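PDB 6FX6: SaTIE-TED from Staphylococcus aureus, which is the thioester domain of an LPXTG-anchored surface protein of the TIE type, of unproven function but probably suited to covalent attachment to host targets. Local coordinates for residues A4-W12 / A54-G62; N165-V175 / N191-R202. All coordinates share one frame; numbering follows the deposited sequence.

Contact 1: A4-W12 / A54-G62; sequences AQQKLDVKW and AAIGAVHTG
Residues 5-7 pair with 59-61 as antiparallel strands whose short axes come within 4.4 Å and diverge, at 128° between their directions. Gln-6 and His-60 form the hydrogen-bonded pair, His-60 N meeting Gln-6 O at 2.8 Å with Gln-6 N returning the bond to His-60 O, and Gly-62 N extends the register to Ala-4 O. The chain enters strand 59-62 from the type II turn 55-58, where Gly-57 N already reaches Leu-8 O (2.9 Å). The third position of the turn needs positive phi (82°), which glycine adopts easily.

Ala-58 O takes two donors from opposite faces of its plane: Leu-8 N at 3.2 Å, and His-60 ND1 at 2.8 Å, the latter well above the carbonyl plane although the oxygen lies in the plane of the imidazole. This bond helps set the rotation of the ring, whose CE1 comes 3.4 Å from Leu-8 CB. With CG trans to the backbone nitrogen (chi1 179°), Leu-8 sends CD2 to Ala-54 CB and to Ile-56 CD1, both at 3.9 Å. Val-10 crosses Ile-56 at about a right angle, CG1 against CG2 at 3.6 Å. On the other face of the strands the exposed, poorly ordered Gln-5 runs beside Thr-61. The neighbouring strands join through backbone hydrogen bonds of Asp-9 with Tyr-39 and of Thr-61 with Thr-213. The pair thus forms part of the antiparallel sheet of the thioester domain, strand 5-13 lying between 30-40 and 59-64.

Contact 2: N165-V175 / N191-R202; sequences NVKGIRTPSGV and NAPDNATIHLDR
A classic beta bulge opens this antiparallel pairing at the edge of a four-stranded mixed sheet: Lys-167 and Gly-168 both face Asp-201. Lys-167 N binds Asp-201 O at 2.8 Å, Gly-168 N reaches the same oxygen only weakly, and Asp-201 N returns a bond to Gly-168 O. The strand axes of 168-170 and 195-201 stand 4.8 Å apart at 165°. Regular pairing follows at Arg-170 and His-199, joined by two backbone bonds.

The inner face is apolar. Ile-169 runs alongside Leu-200, CG2 to CD2 at 4.0 Å, with Ile-198 next to them. Strand 175-180 and strand 183-188 cover this side, Ala-177 touching Ile-198 and Leu-184 touching Leu-200, as expected of two sheets packed face to face. In the type II turn that follows, 172-175, Pro-172 CG lies 3.7 Å from Ala-196 CB, and Val-175 CG2 touches the methyls of both Ala-192 and Ala-196 while its CG1 meets Ile-198 CD1.

At the bulge end a water donates to both Asn-165 O and Arg-202 O, joining the two backbones, while the guanidinium of Arg-202 lies beside Asn-165 and bonds through NH2 to Gln-137 O.

On the opposite face the bends at chi2 and chi3 fold Arg-170 back over His-199. Its guanidinium lies flat on the imidazole, planes 9° apart and centres 3.9 Å apart; Thr-197 CG2 sits over the rim of the opposite face, and Asp-230 takes the ring's ND1. Arg-170 NH1 closes a salt bridge with Asp-201 OD1 at 3.0 Å, approaching on the syn side, 17° out of the carboxylate plane.

In the fold
Contact 1 and contact 2 stand on opposite sides of the chain's centre, with centres 39 Å apart and nearest atoms about 23 Å apart, and they share no secondary-structure element. Contact 1 joins two strands of the eight-stranded antiparallel sheet, whereas contact 2 pairs the edge strand 168-170 with an interior strand of a separate mixed sheet. The first is a surface contact with two buried residues among sixteen; the second has seven among twenty-one and buries more area, 945 against 630 Å². In contact 1 the buried His-60 bonds within its own segment to Ala-58 O; in contact 2 an exposed arginine, stacked on a histidine, carries a salt bridge across the strands.

Contact 1: A4-W12 / A54-G62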
ATOM      1  N   ALA A   4      14.264 -16.037   3.496  1.00 73.24           N
ATOM      2  CA  ALA A   4      15.424 -15.230   3.988  1.00 74.38           C
ATOM      3  C   ALA A   4      16.348 -14.811   2.837  1.00 75.06           C
ATOM      4  O   ALA A   4      16.534 -13.615   2.589  1.00 68.30           O
ATOM      5  CB  ALA A   4      16.199 -16.004   5.047  1.00 78.67           C
ATOM      6  N   GLN A   5      16.909 -15.802   2.141  1.00 78.21           N
ATOM      7  CA  GLN A   5      17.776 -15.575   0.980  1.00 75.24           C
ATOM      8  C   GLN A   5      16.916 -15.668  -0.284  1.00 66.30           C
ATOM      9  O   GLN A   5      16.282 -16.697  -0.521  1.00 66.81           O
ATOM     10  CB  GLN A   5      18.906 -16.619   0.912  1.00 84.72           C
ATOM     11  CG  GLN A   5      19.657 -16.900   2.217  1.00 92.78           C
ATOM     12  CD  GLN A   5      20.609 -15.792   2.649  1.00 94.30           C
ATOM     13  OE1 GLN A   5      20.637 -14.702   2.077  1.00 90.11           O
ATOM     14  NE2 GLN A   5      21.399 -16.078   3.678  1.00106.23           N
ATOM     15  N   GLN A   6      16.884 -14.600  -1.080  1.00 59.22           N
ATOM     16  CA  GLN A   6      16.051 -14.554  -2.289  1.00 56.30           C
ATOM     17  C   GLN A   6      16.808 -13.977  -3.487  1.00 54.59           C
ATOM     18  O   GLN A   6      17.560 -13.007  -3.354  1.00 49.44           O
ATOM     19  CB  GLN A   6      14.787 -13.719  -2.045  1.00 51.77           C
ATOM     20  CG  GLN A   6      13.882 -14.209  -0.916  1.00 52.17           C
ATOM     21  CD  GLN A   6      13.259 -15.574  -1.167  1.00 52.74           C
ATOM     22  OE1 GLN A   6      13.143 -16.027  -2.305  1.00 53.67           O
ATOM     23  NE2 GLN A   6      12.847 -16.234  -0.093  1.00 53.47           N
ATOM     24  N   LYS A   7      16.581 -14.578  -4.653  1.00 54.61           N
ATOM     25  CA  LYS A   7      17.178 -14.132  -5.907  1.00 53.49           C
ATOM     26  C   LYS A   7      16.362 -12.966  -6.465  1.00 45.64           C
ATOM     27  O   LYS A   7      15.133 -13.012  -6.452  1.00 45.02           O
ATOM     28  CB  LYS A   7      17.198 -15.290  -6.908  1.00 60.08           C
ATOM     29  CG  LYS A   7      18.211 -15.140  -8.035  1.00 67.89           C
ATOM     30  CD  LYS A   7      18.333 -16.417  -8.859  1.00 75.75           C
ATOM     31  CE  LYS A   7      19.187 -17.471  -8.164  1.00 81.89           C
ATOM     32  NZ  LYS A   7      19.103 -18.795  -8.838  1.00 88.90           N
ATOM     33  N   LEU A   8      17.043 -11.926  -6.941  1.00 42.27           N
ATOM     34  CA  LEU A   8      16.372 -10.799  -7.601  1.00 40.14           C
ATOM     35  C   LEU A   8      16.119 -11.153  -9.062  1.00 41.27           C
ATOM     36  O   LEU A   8      17.068 -11.383  -9.822  1.00 43.63           O
ATOM     37  CB  LEU A   8      17.214  -9.522  -7.511  1.00 38.48           C
ATOM     38  CG  LEU A   8      16.666  -8.247  -8.164  1.00 34.93           C
ATOM     39  CD1 LEU A   8      15.310  -7.885  -7.587  1.00 33.78           C
ATOM     40  CD2 LEU A   8      17.644  -7.099  -7.986  1.00 34.96           C
ATOM     41  N   ASP A   9      14.842 -11.208  -9.435  1.00 38.43           N
ATOM     42  CA  ASP A   9      14.424 -11.422 -10.817  1.00 41.16           C
ATOM     43  C   ASP A   9      13.963 -10.099 -11.419  1.00 35.75           C
ATOM     44  O   ASP A   9      13.724  -9.127 -10.702  1.00 32.12           O
ATOM     45  CB  ASP A   9      13.288 -12.447 -10.891  1.00 44.78           C
ATOM     46  CG  ASP A   9      13.681 -13.811 -10.331  1.00 51.01           C
ATOM     47  OD1 ASP A   9      14.851 -14.226 -10.482  1.00 57.16           O
ATOM     48  OD2 ASP A   9      12.806 -14.480  -9.747  1.00 52.72           O
ATOM     49  N   VAL A  10      13.841 -10.081 -12.739  1.00 34.81           N
ATOM     50  CA  VAL A  10      13.501  -8.871 -13.473  1.00 32.92           C
ATOM     51  C   VAL A  10      12.697  -9.208 -14.722  1.00 34.29           C
ATOM     52  O   VAL A  10      12.820 -10.300 -15.265  1.00 33.29           O
ATOM     53  CB  VAL A  10      14.782  -8.094 -13.879  1.00 31.40           C
ATOM     54  CG1 VAL A  10      15.613  -8.871 -14.895  1.00 32.25           C
ATOM     55  CG2 VAL A  10      14.443  -6.708 -14.416  1.00 29.43           C
ATOM     56  N   LYS A  11      11.861  -8.262 -15.145  1.00 35.32           N
ATOM     57  CA  LYS A  11      11.319  -8.230 -16.495  1.00 37.87           C
ATOM     58  C   LYS A  11      11.650  -6.860 -17.064  1.00 36.46           C
ATOM     59  O   LYS A  11      11.350  -5.837 -16.450  1.00 33.95           O
ATOM     60  CB  LYS A  11       9.815  -8.508 -16.496  1.00 43.48           C
ATOM     61  CG  LYS A  11       9.501  -9.958 -16.141  1.00 51.80           C
ATOM     62  CD  LYS A  11       8.149 -10.440 -16.651  1.00 59.02           C
ATOM     63  CE  LYS A  11       7.027 -10.168 -15.664  1.00 62.72           C
ATOM     64  NZ  LYS A  11       5.759 -10.832 -16.069  1.00 68.11           N
ATOM     65  N   TRP A  12      12.306  -6.845 -18.220  1.00 35.88           N
ATOM     66  CA  TRP A  12      12.789  -5.602 -18.813  1.00 33.87           C
ATOM     67  C   TRP A  12      11.681  -4.914 -19.596  1.00 33.80           C
ATOM     68  O   TRP A  12      10.951  -5.555 -20.354  1.00 35.89           O
ATOM     69  CB  TRP A  12      13.996  -5.864 -19.719  1.00 36.34           C
ATOM     70  CG  TRP A  12      15.198  -6.321 -18.950  1.00 36.02           C
ATOM     71  CD1 TRP A  12      15.733  -7.575 -18.927  1.00 37.75           C
ATOM     72  CD2 TRP A  12      16.000  -5.526 -18.070  1.00 35.18           C
ATOM     73  NE1 TRP A  12      16.824  -7.608 -18.094  1.00 39.47           N
ATOM     74  CE2 TRP A  12      17.009  -6.362 -17.556  1.00 36.38           C
ATOM     75  CE3 TRP A  12      15.964  -4.182 -17.670  1.00 34.43           C
ATOM     76  CZ2 TRP A  12      17.982  -5.901 -16.661  1.00 39.69           C
ATOM     77  CZ3 TRP A  12      16.930  -3.723 -16.777  1.00 35.25           C
ATOM     78  CH2 TRP A  12      17.923  -4.582 -16.281  1.00 35.44           C
ATOM     79  N   ALA A  54      20.921  -2.162  -9.620  1.00 38.42           N
ATOM     80  CA  ALA A  54      20.556  -3.400  -8.928  1.00 39.57           C
ATOM     81  C   ALA A  54      21.396  -4.583  -9.430  1.00 41.94           C
ATOM     82  O   ALA A  54      21.834  -4.591 -10.584  1.00 40.33           O
ATOM     83  CB  ALA A  54      19.071  -3.687  -9.106  1.00 34.97           C
ATOM     84  N   ALA A  55      21.606  -5.571  -8.553  1.00 42.16           N
ATOM     85  CA  ALA A  55      22.348  -6.798  -8.885  1.00 42.63           C
ATOM     86  C   ALA A  55      21.393  -7.904  -9.332  1.00 42.19           C
ATOM     87  O   ALA A  55      21.078  -8.820  -8.568  1.00 41.97           O
ATOM     88  CB  ALA A  55      23.174  -7.255  -7.689  1.00 46.33           C
ATOM     89  N   ILE A  56      20.947  -7.809 -10.582  1.00 41.99           N
ATOM     90  CA  ILE A  56      20.009  -8.770 -11.169  1.00 41.13           C
ATOM     91  C   ILE A  56      20.611 -10.174 -11.154  1.00 43.03           C
ATOM     92  O   ILE A  56      21.779 -10.354 -11.483  1.00 43.83           O
ATOM     93  CB  ILE A  56      19.646  -8.408 -12.640  1.00 43.29           C
ATOM     94  CG1 ILE A  56      18.919  -7.054 -12.729  1.00 39.26           C
ATOM     95  CG2 ILE A  56      18.809  -9.509 -13.300  1.00 44.23           C
ATOM     96  CD1 ILE A  56      17.687  -6.938 -11.867  1.00 38.77           C
ATOM     97  N   GLY A  57      19.799 -11.153 -10.754  1.00 42.97           N
ATOM     98  CA  GLY A  57      20.203 -12.555 -10.722  1.00 45.34           C
ATOM     99  C   GLY A  57      20.989 -12.986  -9.496  1.00 47.89           C
ATOM    100  O   GLY A  57      21.313 -14.169  -9.362  1.00 50.26           O
ATOM    101  N   ALA A  58      21.288 -12.046  -8.596  1.00 47.43           N
ATOM    102  CA  ALA A  58      22.109 -12.321  -7.419  1.00 48.87           C
ATOM    103  C   ALA A  58      21.231 -12.594  -6.209  1.00 48.38           C
ATOM    104  O   ALA A  58      20.102 -12.098  -6.115  1.00 42.29           O
ATOM    105  CB  ALA A  58      23.041 -11.152  -7.133  1.00 49.04           C
ATOM    106  N   VAL A  59      21.783 -13.367  -5.279  1.00 51.77           N
ATOM    107  CA  VAL A  59      21.123 -13.708  -4.025  1.00 52.01           C
ATOM    108  C   VAL A  59      21.194 -12.499  -3.087  1.00 50.19           C
ATOM    109  O   VAL A  59      22.282 -12.005  -2.792  1.00 53.09           O
ATOM    110  CB  VAL A  59      21.796 -14.931  -3.355  1.00 57.01           C
ATOM    111  CG1 VAL A  59      21.165 -15.233  -1.996  1.00 59.18           C
ATOM    112  CG2 VAL A  59      21.719 -16.149  -4.271  1.00 58.71           C
ATOM    113  N   HIS A  60      20.032 -12.024  -2.643  1.00 47.86           N
ATOM    114  CA  HIS A  60      19.926 -10.919  -1.687  1.00 49.18           C
ATOM    115  C   HIS A  60      19.501 -11.458  -0.332  1.00 53.33           C
ATOM    116  O   HIS A  60      18.947 -12.554  -0.241  1.00 57.60           O
ATOM    117  CB  HIS A  60      18.892  -9.890  -2.159  1.00 45.28           C
ATOM    118  CG  HIS A  60      19.273  -9.180  -3.420  1.00 42.02           C
ATOM    119  ND1 HIS A  60      19.603  -9.847  -4.580  1.00 40.80           N
ATOM    120  CD2 HIS A  60      19.357  -7.858  -3.708  1.00 40.01           C
ATOM    121  CE1 HIS A  60      19.883  -8.968  -5.525  1.00 39.99           C
ATOM    122  NE2 HIS A  60      19.735  -7.754  -5.024  1.00 37.69           N
ATOM    123  N   THR A  61      19.761 -10.682   0.717  1.00 56.50           N
ATOM    124  CA  THR A  61      19.328 -11.037   2.063  1.00 57.40           C
ATOM    125  C   THR A  61      18.187 -10.104   2.464  1.00 52.86           C
ATOM    126  O   THR A  61      18.337  -8.879   2.418  1.00 49.35           O
ATOM    127  CB  THR A  61      20.483 -10.970   3.088  1.00 64.83           C
ATOM    128  OG1 THR A  61      20.679  -9.623   3.536  1.00 67.10           O
ATOM    129  CG2 THR A  61      21.779 -11.506   2.482  1.00 68.70           C
ATOM    130  N   GLY A  62      17.058 -10.697   2.849  1.00 50.20           N
ATOM    131  CA  GLY A  62      15.880  -9.952   3.280  1.00 47.32           C
ATOM    132  C   GLY A  62      15.957  -9.551   4.740  1.00 49.75           C
ATOM    133  O   GLY A  62      16.164 -10.397   5.610  1.00 54.89           O
TER

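Contact 2: N165-V175 / N191-R202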
ATOM      1  N   ASN A 165     -14.742   2.228   0.186  1.00 37.55           N
ATOM      2  CA  ASN A 165     -13.313   1.841   0.150  1.00 38.54           C
ATOM      3  C   ASN A 165     -12.966   0.577   0.976  1.00 36.70           C
ATOM      4  O   ASN A 165     -11.814   0.129   0.961  1.00 37.71           O
ATOM      5  CB  ASN A 165     -12.441   2.995   0.662  1.00 39.18           C
ATOM      6  CG  ASN A 165     -12.625   4.275  -0.135  1.00 46.47           C
ATOM      7  OD1 ASN A 165     -12.222   4.361  -1.293  1.00 45.47           O
ATOM      8  ND2 ASN A 165     -13.221   5.288   0.497  1.00 49.07           N
ATOM      9  N   VAL A 166     -13.942   0.017   1.693  1.00 31.90           N
ATOM     10  CA  VAL A 166     -13.714  -1.135   2.576  1.00 32.66           C
ATOM     11  C   VAL A 166     -13.543  -2.423   1.759  1.00 31.28           C
ATOM     12  O   VAL A 166     -14.423  -2.793   0.969  1.00 29.86           O
ATOM     13  CB  VAL A 166     -14.872  -1.300   3.592  1.00 30.44           C
ATOM     14  CG1 VAL A 166     -14.722  -2.590   4.405  1.00 31.01           C
ATOM     15  CG2 VAL A 166     -14.930  -0.085   4.507  1.00 29.56           C
ATOM     16  N   LYS A 167     -12.408  -3.089   1.957  1.00 31.97           N
ATOM     17  CA  LYS A 167     -12.073  -4.324   1.229  1.00 34.27           C
ATOM     18  C   LYS A 167     -12.220  -5.585   2.070  1.00 33.86           C
ATOM     19  O   LYS A 167     -12.173  -6.691   1.531  1.00 40.77           O
ATOM     20  CB  LYS A 167     -10.641  -4.245   0.694  1.00 34.08           C
ATOM     21  CG  LYS A 167     -10.367  -3.073  -0.243  1.00 38.42           C
ATOM     22  CD  LYS A 167     -11.222  -3.108  -1.507  1.00 42.94           C
ATOM     23  CE  LYS A 167     -10.870  -1.960  -2.441  1.00 49.13           C
ATOM     24  NZ  LYS A 167     -11.819  -1.855  -3.581  1.00 54.41           N
ATOM     25  N   GLY A 168     -12.391  -5.437   3.382  1.00 32.87           N
ATOM     26  CA  GLY A 168     -12.557  -6.594   4.256  1.00 34.18           C
ATOM     27  C   GLY A 168     -13.147  -6.197   5.588  1.00 32.96           C
ATOM     28  O   GLY A 168     -13.015  -5.046   6.014  1.00 31.39           O
ATOM     29  N   ILE A 169     -13.799  -7.163   6.233  1.00 32.00           N
ATOM     30  CA  ILE A 169     -14.477  -6.958   7.511  1.00 35.72           C
ATOM     31  C   ILE A 169     -14.056  -8.084   8.449  1.00 33.87           C
ATOM     32  O   ILE A 169     -14.195  -9.252   8.096  1.00 36.13           O
ATOM     33  CB  ILE A 169     -16.024  -6.963   7.361  1.00 35.40           C
ATOM     34  CG1 ILE A 169     -16.475  -5.944   6.300  1.00 39.00           C
ATOM     35  CG2 ILE A 169     -16.694  -6.656   8.698  1.00 34.62           C
ATOM     36  CD1 ILE A 169     -17.964  -5.952   6.002  1.00 41.30           C
ATOM     37  N   ARG A 170     -13.540  -7.726   9.626  1.00 33.58           N
ATOM     38  CA  ARG A 170     -13.234  -8.693  10.684  1.00 35.02           C
ATOM     39  C   ARG A 170     -14.234  -8.513  11.820  1.00 35.10           C
ATOM     40  O   ARG A 170     -14.502  -7.388  12.267  1.00 31.86           O
ATOM     41  CB  ARG A 170     -11.820  -8.504  11.223  1.00 33.74           C
ATOM     42  CG  ARG A 170     -10.712  -8.770  10.217  1.00 35.20           C
ATOM     43  CD  ARG A 170      -9.664  -7.664  10.241  1.00 35.98           C
ATOM     44  NE  ARG A 170      -8.923  -7.609  11.489  1.00 38.98           N
ATOM     45  CZ  ARG A 170      -8.208  -6.569  11.936  1.00 35.48           C
ATOM     46  NH1 ARG A 170      -8.121  -5.421  11.262  1.00 33.15           N
ATOM     47  NH2 ARG A 170      -7.578  -6.683  13.101  1.00 37.80           N
ATOM     48  N   THR A 171     -14.780  -9.634  12.274  1.00 32.19           N
ATOM     49  CA  THR A 171     -15.733  -9.657  13.362  1.00 36.30           C
ATOM     50  C   THR A 171     -15.403 -10.840  14.254  1.00 37.00           C
ATOM     51  O   THR A 171     -14.948 -11.878  13.752  1.00 36.69           O
ATOM     52  CB  THR A 171     -17.175  -9.825  12.840  1.00 39.00           C
ATOM     53  OG1 THR A 171     -17.277 -11.026  12.061  1.00 41.51           O
ATOM     54  CG2 THR A 171     -17.578  -8.643  11.982  1.00 38.48           C
ATOM     55  N   PRO A 172     -15.639 -10.705  15.574  1.00 34.02           N
ATOM     56  CA  PRO A 172     -15.531 -11.885  16.421  1.00 36.64           C
ATOM     57  C   PRO A 172     -16.704 -12.830  16.170  1.00 37.55           C
ATOM     58  O   PRO A 172     -17.692 -12.441  15.543  1.00 37.48           O
ATOM     59  CB  PRO A 172     -15.593 -11.304  17.833  1.00 37.80           C
ATOM     60  CG  PRO A 172     -16.420 -10.075  17.680  1.00 35.22           C
ATOM     61  CD  PRO A 172     -16.022  -9.514  16.349  1.00 32.64           C
ATOM     62  N   SER A 173     -16.586 -14.058  16.660  1.00 37.98           N
ATOM     63  CA  SER A 173     -17.660 -15.042  16.559  1.00 40.30           C
ATOM     64  C   SER A 173     -18.926 -14.522  17.251  1.00 39.28           C
ATOM     65  O   SER A 173     -18.845 -13.840  18.279  1.00 39.37           O
ATOM     66  CB  SER A 173     -17.217 -16.365  17.188  1.00 43.12           C
ATOM     67  OG  SER A 173     -18.189 -17.366  16.978  1.00 49.59           O
ATOM     68  N   GLY A 174     -20.082 -14.819  16.663  1.00 38.64           N
ATOM     69  CA  GLY A 174     -21.371 -14.337  17.161  1.00 37.71           C
ATOM     70  C   GLY A 174     -21.754 -12.927  16.735  1.00 35.56           C
ATOM     71  O   GLY A 174     -22.741 -12.384  17.235  1.00 34.12           O
ATOM     72  N   VAL A 175     -20.989 -12.336  15.815  1.00 35.14           N
ATOM     73  CA  VAL A 175     -21.295 -11.015  15.251  1.00 35.95           C
ATOM     74  C   VAL A 175     -21.303 -11.124  13.729  1.00 37.88           C
ATOM     75  O   VAL A 175     -20.337 -11.620  13.136  1.00 40.29           O
ATOM     76  CB  VAL A 175     -20.267  -9.941  15.684  1.00 33.05           C
ATOM     77  CG1 VAL A 175     -20.578  -8.585  15.041  1.00 31.77           C
ATOM     78  CG2 VAL A 175     -20.248  -9.801  17.201  1.00 35.35           C
ATOM     79  N   ASN A 191     -23.351 -15.596  21.716  1.00 47.31           N
ATOM     80  CA  ASN A 191     -21.939 -15.991  21.626  1.00 46.66           C
ATOM     81  C   ASN A 191     -20.989 -14.811  21.472  1.00 43.49           C
ATOM     82  O   ASN A 191     -19.788 -14.973  21.668  1.00 42.40           O
ATOM     83  CB  ASN A 191     -21.702 -16.965  20.466  1.00 49.44           C
ATOM     84  CG  ASN A 191     -22.319 -18.328  20.701  1.00 53.37           C
ATOM     85  OD1 ASN A 191     -22.848 -18.624  21.776  1.00 56.18           O
ATOM     86  ND2 ASN A 191     -22.240 -19.177  19.686  1.00 57.74           N
ATOM     87  N   ALA A 192     -21.509 -13.645  21.089  1.00 41.57           N
ATOM     88  CA  ALA A 192     -20.698 -12.438  20.993  1.00 39.16           C
ATOM     89  C   ALA A 192     -20.118 -12.079  22.353  1.00 40.41           C
ATOM     90  O   ALA A 192     -20.824 -12.160  23.361  1.00 44.29           O
ATOM     91  CB  ALA A 192     -21.522 -11.275  20.469  1.00 38.07           C
ATOM     92  N   PRO A 193     -18.835 -11.677  22.392  1.00 41.74           N
ATOM     93  CA  PRO A 193     -18.287 -11.196  23.657  1.00 43.71           C
ATOM     94  C   PRO A 193     -18.946  -9.867  24.053  1.00 44.24           C
ATOM     95  O   PRO A 193     -19.598  -9.228  23.217  1.00 42.63           O
ATOM     96  CB  PRO A 193     -16.799 -11.028  23.351  1.00 42.99           C
ATOM     97  CG  PRO A 193     -16.752 -10.738  21.894  1.00 40.71           C
ATOM     98  CD  PRO A 193     -17.891 -11.489  21.274  1.00 39.93           C
ATOM     99  N   ASP A 194     -18.804  -9.473  25.314  1.00 44.74           N
ATOM    100  CA  ASP A 194     -19.514  -8.298  25.828  1.00 47.05           C
ATOM    101  C   ASP A 194     -19.090  -7.020  25.100  1.00 43.87           C
ATOM    102  O   ASP A 194     -19.928  -6.171  24.788  1.00 39.27           O
ATOM    103  CB  ASP A 194     -19.328  -8.163  27.345  1.00 54.59           C
ATOM    104  CG  ASP A 194     -20.023  -9.276  28.130  1.00 61.04           C
ATOM    105  OD1 ASP A 194     -21.122  -9.715  27.724  1.00 66.79           O
ATOM    106  OD2 ASP A 194     -19.472  -9.707  29.167  1.00 68.28           O
ATOM    107  N   ASN A 195     -17.798  -6.911  24.802  1.00 41.17           N
ATOM    108  CA  ASN A 195     -17.274  -5.836  23.978  1.00 38.75           C
ATOM    109  C   ASN A 195     -16.731  -6.441  22.690  1.00 38.34           C
ATOM    110  O   ASN A 195     -15.654  -7.037  22.684  1.00 42.62           O
ATOM    111  CB  ASN A 195     -16.208  -5.064  24.754  1.00 39.78           C
ATOM    112  CG  ASN A 195     -16.775  -4.413  26.002  1.00 40.96           C
ATOM    113  OD1 ASN A 195     -16.669  -4.955  27.106  1.00 42.41           O
ATOM    114  ND2 ASN A 195     -17.429  -3.275  25.828  1.00 37.82           N
ATOM    115  N   ALA A 196     -17.501  -6.305  21.609  1.00 36.87           N
ATOM    116  CA  ALA A 196     -17.189  -6.920  20.320  1.00 34.98           C
ATOM    117  C   ALA A 196     -16.794  -5.863  19.293  1.00 33.21           C
ATOM    118  O   ALA A 196     -17.610  -5.012  18.929  1.00 34.35           O
ATOM    119  CB  ALA A 196     -18.384  -7.711  19.825  1.00 35.00           C
ATOM    120  N   THR A 197     -15.552  -5.938  18.816  1.00 31.15           N
ATOM    121  CA  THR A 197     -14.999  -4.938  17.909  1.00 30.38           C
ATOM    122  C   THR A 197     -15.059  -5.410  16.453  1.00 31.70           C
ATOM    123  O   THR A 197     -14.557  -6.483  16.119  1.00 31.88           O
ATOM    124  CB  THR A 197     -13.559  -4.584  18.311  1.00 30.96           C
ATOM    125  OG1 THR A 197     -13.578  -4.007  19.620  1.00 32.50           O
ATOM    126  CG2 THR A 197     -12.935  -3.592  17.341  1.00 30.15           C
ATOM    127  N   ILE A 198     -15.686  -4.584  15.611  1.00 30.43           N
ATOM    128  CA  ILE A 198     -15.762  -4.789  14.170  1.00 29.87           C
ATOM    129  C   ILE A 198     -14.698  -3.918  13.493  1.00 27.33           C
ATOM    130  O   ILE A 198     -14.609  -2.725  13.777  1.00 28.79           O
ATOM    131  CB  ILE A 198     -17.168  -4.417  13.643  1.00 32.57           C
ATOM    132  CG1 ILE A 198     -18.214  -5.360  14.255  1.00 35.70           C
ATOM    133  CG2 ILE A 198     -17.204  -4.479  12.121  1.00 32.92           C
ATOM    134  CD1 ILE A 198     -19.652  -5.004  13.946  1.00 39.93           C
ATOM    135  N   HIS A 199     -13.903  -4.516  12.606  1.00 25.33           N
ATOM    136  CA  HIS A 199     -12.867  -3.799  11.854  1.00 26.22           C
ATOM    137  C   HIS A 199     -13.227  -3.746  10.385  1.00 23.84           C
ATOM    138  O   HIS A 199     -13.465  -4.785   9.778  1.00 25.89           O
ATOM    139  CB  HIS A 199     -11.508  -4.499  11.965  1.00 25.82           C
ATOM    140  CG  HIS A 199     -11.070  -4.765  13.367  1.00 29.50           C
ATOM    141  ND1 HIS A 199     -10.285  -3.884  14.079  1.00 31.19           N
ATOM    142  CD2 HIS A 199     -11.279  -5.829  14.179  1.00 30.75           C
ATOM    143  CE1 HIS A 199     -10.043  -4.389  15.278  1.00 32.10           C
ATOM    144  NE2 HIS A 199     -10.634  -5.568  15.364  1.00 30.01           N
ATOM    145  N   LEU A 200     -13.231  -2.541   9.819  1.00 25.62           N
ATOM    146  CA  LEU A 200     -13.518  -2.318   8.398  1.00 26.96           C
ATOM    147  C   LEU A 200     -12.228  -1.931   7.672  1.00 27.41           C
ATOM    148  O   LEU A 200     -11.876  -0.757   7.620  1.00 24.47           O
ATOM    149  CB  LEU A 200     -14.571  -1.218   8.246  1.00 28.36           C
ATOM    150  CG  LEU A 200     -15.810  -1.363   9.127  1.00 31.06           C
ATOM    151  CD1 LEU A 200     -16.772  -0.218   8.828  1.00 34.70           C
ATOM    152  CD2 LEU A 200     -16.481  -2.716   8.935  1.00 29.33           C
ATOM    153  N   ASP A 201     -11.542  -2.929   7.109  1.00 26.34           N
ATOM    154  CA  ASP A 201     -10.195  -2.754   6.556  1.00 28.81           C
ATOM    155  C   ASP A 201     -10.193  -2.166   5.149  1.00 26.31           C
ATOM    156  O   ASP A 201     -10.960  -2.599   4.286  1.00 30.26           O
ATOM    157  CB  ASP A 201      -9.455  -4.096   6.481  1.00 30.25           C
ATOM    158  CG  ASP A 201      -9.343  -4.788   7.818  1.00 34.39           C
ATOM    159  OD1 ASP A 201      -9.230  -4.106   8.857  1.00 35.03           O
ATOM    160  OD2 ASP A 201      -9.357  -6.030   7.820  1.00 38.24           O
ATOM    161  N   ARG A 202      -9.297  -1.214   4.915  1.00 25.20           N
ATOM    162  CA  ARG A 202      -9.011  -0.733   3.563  1.00 28.37           C
ATOM    163  C   ARG A 202      -8.042  -1.651   2.807  1.00 28.30           C
ATOM    164  O   ARG A 202      -8.091  -1.713   1.583  1.00 29.48           O
ATOM    165  CB  ARG A 202      -8.441   0.685   3.604  1.00 28.91           C
ATOM    166  CG  ARG A 202      -9.455   1.744   3.988  1.00 28.96           C
ATOM    167  CD  ARG A 202      -8.769   3.073   4.250  1.00 31.01           C
ATOM    168  NE  ARG A 202      -9.731   4.144   4.497  1.00 34.56           N
ATOM    169  CZ  ARG A 202     -10.347   4.875   3.561  1.00 36.19           C
ATOM    170  NH1 ARG A 202     -10.126   4.683   2.255  1.00 35.19           N
ATOM    171  NH2 ARG A 202     -11.203   5.824   3.940  1.00 38.45           N
TER
HETATM  172  O   HOH W   1      -9.280   0.391   0.025  1.00 38.36           O